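Local coordinates for putative sporulation-specific glycosylase YdhD (Bacillus subtilis subsp. subtilis str. 168, PDB 3CZ8), which probably hydrolyses glycosidic bonds in sporulation through its glycosyl hydrolase family 18 domain, the part present here, the whole protein also carrying LysM domains, at the interface of chains A and B. Coordinates in Å, arbitrary orientation; residue numbers count along the deposited sequence, not the author numbering. Chains: chain A/B, Putative sporulation-specific glycosylase ydhD.

Contact 1 and contact 2 belong to the same two-fold symmetric interface and share no residue; the centres of their C-alpha atoms are about 33 Å apart. Each has a twin with the chains exchanged. In contact 1 the first modelled residues of chain B lie against strands 35-42 and 76-77 of chain A; its centre is about 12 Å from the predicted proton donor A:Glu120. Contact 2 packs helix 285-297 of A against helix 243-252 of B, its centre about 30 Å from B:Glu120. A docked N-terminal end and an apolar helix contact thus join the copies, although the pairing may belong to this truncated construct or the crystal.

Contact 1: the interface of chains A and B. Residues chain A 40, 42, 51, 76-78; chain B 4-6.
The CD2-CE2 edge of B:Tyr6 rests on one face of the A:His42 ring, with the ring planes about 40° apart, and the partner hides 134 Å² of this tyrosine. CE2 of B:Tyr6 sits over the centre of the imidazole, 3.3 Å from NE2 of A:His42; taken as wholes, the two side chains cross at about a right angle. The peptide of A:Thr77 and A:Ser78 covers a face of the phenol: the carbonyl O of A:Thr77 is over its centre and the amide N of A:Ser78 nearer the rim. CB of A:Leu76 reaches CD2 of B:Tyr6 at 3.9 Å, and OG of A:Ser78 lies 3.4 Å from CE1 of B:Tyr6, a packing contact.

The imidazole reaches the tyrosine because its CG stands between the backbone N and the carbonyl carbon, chi1 46°. Its opposite face carries OD1 of A:Asn51, offset toward the rim. That same A:Asn51 OD1 accepts the backbone N of A:His42 at 2.8 Å; the bond fixes the turn of the A:Asn51 amide, whose ND2 then faces B:Ser4.

At the rim, carboxylate oxygen OE1 of A:Glu40 takes two hydrogen bonds. A:His42 ND1 donates to A:Glu40 OE1 at 2.9 Å on the syn side, and B:Tyr6 N donates to the same A:Glu40 OE1 at 3.0 Å on the anti side, nearly straight at 167°. One oxygen therefore ties the imidazole of one chain to the backbone of the other. Farther out, A:Asn51 ND2 gives a hydrogen bond of 2.7 Å to the carbonyl O of B:Ser4, approaching from above the carbonyl plane.

The receiving site lies on the end of strand 35-42, the short strand 76-77 and adjoining loops of the family 18 domain. Since the natural protein continues upstream of this segment, the docking may be particular to the construct. Here the chain B tail links the two copies near the probable catalytic region: the centre of the contact is about 12 Å from the predicted proton donor A:Glu120.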
# COMPACT_ATOMS: atom_id res chain seq x y z
N GLU A 40 -2.97 13.98 -3.12
CA GLU A 40 -2.87 14.97 -4.15
C GLU A 40 -3.64 16.22 -3.76
O GLU A 40 -4.45 16.18 -2.88
CB GLU A 40 -3.50 14.40 -5.39
CG GLU A 40 -4.77 13.70 -5.11
CD GLU A 40 -5.97 14.54 -5.39
OE1 GLU A 40 -6.99 14.32 -4.76
OE2 GLU A 40 -5.88 15.40 -6.25
N HIS A 42 -6.13 18.72 -6.13
CA HIS A 42 -6.70 18.76 -7.44
C HIS A 42 -7.26 20.12 -7.84
O HIS A 42 -7.52 20.95 -7.01
CB HIS A 42 -7.73 17.65 -7.65
CG HIS A 42 -8.69 17.50 -6.52
ND1 HIS A 42 -8.39 16.80 -5.38
CD2 HIS A 42 -9.93 17.99 -6.34
CE1 HIS A 42 -9.40 16.87 -4.54
NE2 HIS A 42 -10.35 17.59 -5.10
N ASN A 51 -9.38 21.44 -3.26
CA ASN A 51 -9.34 20.79 -1.95
C ASN A 51 -8.19 21.27 -1.08
O ASN A 51 -7.35 22.07 -1.52
CB ASN A 51 -9.22 19.28 -2.12
CG ASN A 51 -7.89 18.87 -2.75
OD1 ASN A 51 -7.56 19.31 -3.85
ND2 ASN A 51 -7.13 18.02 -2.06
N LEU A 76 -7.48 15.36 -11.00
CA LEU A 76 -8.35 14.27 -10.59
C LEU A 76 -9.76 14.74 -10.26
O LEU A 76 -9.95 15.83 -9.72
CB LEU A 76 -7.75 13.51 -9.40
CG LEU A 76 -6.70 12.44 -9.75
CD1 LEU A 76 -5.98 12.01 -8.53
CD2 LEU A 76 -7.32 11.24 -10.42
N THR A 77 -10.73 13.91 -10.63
CA THR A 77 -12.13 14.06 -10.21
C THR A 77 -12.57 12.76 -9.53
O THR A 77 -11.72 11.91 -9.24
CB THR A 77 -13.07 14.36 -11.39
OG1 THR A 77 -12.85 13.42 -12.45
CG2 THR A 77 -12.84 15.77 -11.91
N SER A 78 -13.87 12.62 -9.29
CA SER A 78 -14.42 11.41 -8.66
C SER A 78 -14.28 10.18 -9.54
O SER A 78 -14.03 9.08 -9.04
CB SER A 78 -15.89 11.63 -8.26
OG SER A 78 -15.99 12.47 -7.12
N SER B 4 -12.04 15.65 -0.36
CA SER B 4 -10.78 16.41 -0.09
C SER B 4 -9.52 15.64 -0.48
O SER B 4 -8.43 16.21 -0.53
CB SER B 4 -10.72 16.84 1.39
OG SER B 4 -10.79 15.72 2.26
N ASN B 5 -9.68 14.34 -0.76
CA ASN B 5 -8.59 13.49 -1.25
C ASN B 5 -9.13 12.33 -2.08
O ASN B 5 -9.79 11.44 -1.55
CB ASN B 5 -7.74 12.96 -0.09
CG ASN B 5 -6.30 12.64 -0.50
OD1 ASN B 5 -5.46 12.37 0.36
ND2 ASN B 5 -6.01 12.67 -1.80
N TYR B 6 -8.84 12.35 -3.38
CA TYR B 6 -9.30 11.31 -4.30
C TYR B 6 -8.45 10.04 -4.27
O TYR B 6 -8.92 8.97 -4.66
CB TYR B 6 -9.39 11.85 -5.74
CG TYR B 6 -10.55 12.80 -5.97
CD1 TYR B 6 -11.85 12.45 -5.62
CD2 TYR B 6 -10.34 14.03 -6.58
CE1 TYR B 6 -12.91 13.32 -5.84
CE2 TYR B 6 -11.39 14.91 -6.80
CZ TYR B 6 -12.68 14.55 -6.44
OH TYR B 6 -13.72 15.42 -6.67

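Contact 2: the interface of chains A and B. Residues chain A 285, 289; chain B 247, 251, 257.
CG1 of A:Val285 points away from its backbone N (chi1 -162°), and B:Ile247 turns its CG2 methyl the same way relative to its own N, with CG1 swung beside that N at chi1 -65°. These settings bring A:Val285 CG1 and B:Ile247 CG2 together at 3.8 Å. In this glycosyl hydrolase family 18 domain the contact joins two helices of different copies: A:Val285 opens helix 285-297, and B:Ile247 belongs to helix 243-252.

The two branched side chains cross at about a right angle. The isoleucine meets the valine with both of its ends: besides CG2, the terminal CD1 of B:Ile247 lies 4.0 Å from A:Val285 CG2 and about equally far from A:Val285 CG1, so the valine fork is touched on each prong. The partner hides 56 Å² of A:Val285. From a loop of chain B, CD1 of B:Ile257 approaches A:Val285 CG1 at 4.2 Å, a looser contact.

One helical turn further along each helix, B:Met251 meets A:Ser289. The methionine chain runs extended at chi2 and then bends at chi3 (-36°), and B:Met251 SD comes to rest beside the serine backbone, 3.8 Å from A:Ser289 N and 4.1 Å from A:Ser289 CA. This is a van der Waals touch against the helix surface, made by the sulfur and not by the terminal methyl.

The hydroxyl OG of A:Ser289 gives a hydrogen bond of 2.8 Å to the carbonyl O of A:Val285 in its own helix. That bond holds the hydroxyl back along the first turn, and the side that meets B:Met251 is main chain.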
# COMPACT_ATOMS: atom_id res chain seq x y z
N VAL A 285 12.62 -8.84 -7.16
CA VAL A 285 13.91 -8.27 -6.75
C VAL A 285 14.90 -8.18 -7.91
O VAL A 285 15.66 -7.21 -8.02
CB VAL A 285 14.55 -9.07 -5.57
CG1 VAL A 285 15.62 -8.24 -4.87
CG2 VAL A 285 13.48 -9.50 -4.57
N SER A 289 16.19 -4.74 -9.75
CA SER A 289 17.64 -4.58 -9.85
C SER A 289 18.05 -4.11 -11.24
O SER A 289 18.84 -3.18 -11.37
CB SER A 289 18.37 -5.88 -9.52
OG SER A 289 18.27 -6.18 -8.14
N ILE B 247 13.34 -3.66 -0.12
CA ILE B 247 14.09 -4.03 -1.32
C ILE B 247 14.66 -2.79 -2.02
O ILE B 247 15.85 -2.74 -2.32
CB ILE B 247 13.19 -4.84 -2.31
CG1 ILE B 247 12.78 -6.19 -1.69
CG2 ILE B 247 13.87 -5.02 -3.69
CD1 ILE B 247 13.93 -7.13 -1.36
N MET B 251 18.62 -1.42 -2.85
CA MET B 251 19.20 -1.15 -4.17
C MET B 251 19.91 0.19 -4.17
O MET B 251 20.98 0.34 -4.76
CB MET B 251 18.13 -1.13 -5.26
CG MET B 251 17.23 -2.34 -5.34
SD MET B 251 16.16 -2.30 -6.79
CE MET B 251 15.76 -0.55 -6.97
N ILE B 257 21.36 -8.32 0.57
CA ILE B 257 20.30 -8.90 1.40
C ILE B 257 20.78 -10.22 1.99
O ILE B 257 21.11 -11.16 1.26
CB ILE B 257 18.99 -9.10 0.60
CG1 ILE B 257 18.45 -7.75 0.12
CG2 ILE B 257 17.94 -9.82 1.46
CD1 ILE B 257 17.63 -7.83 -1.15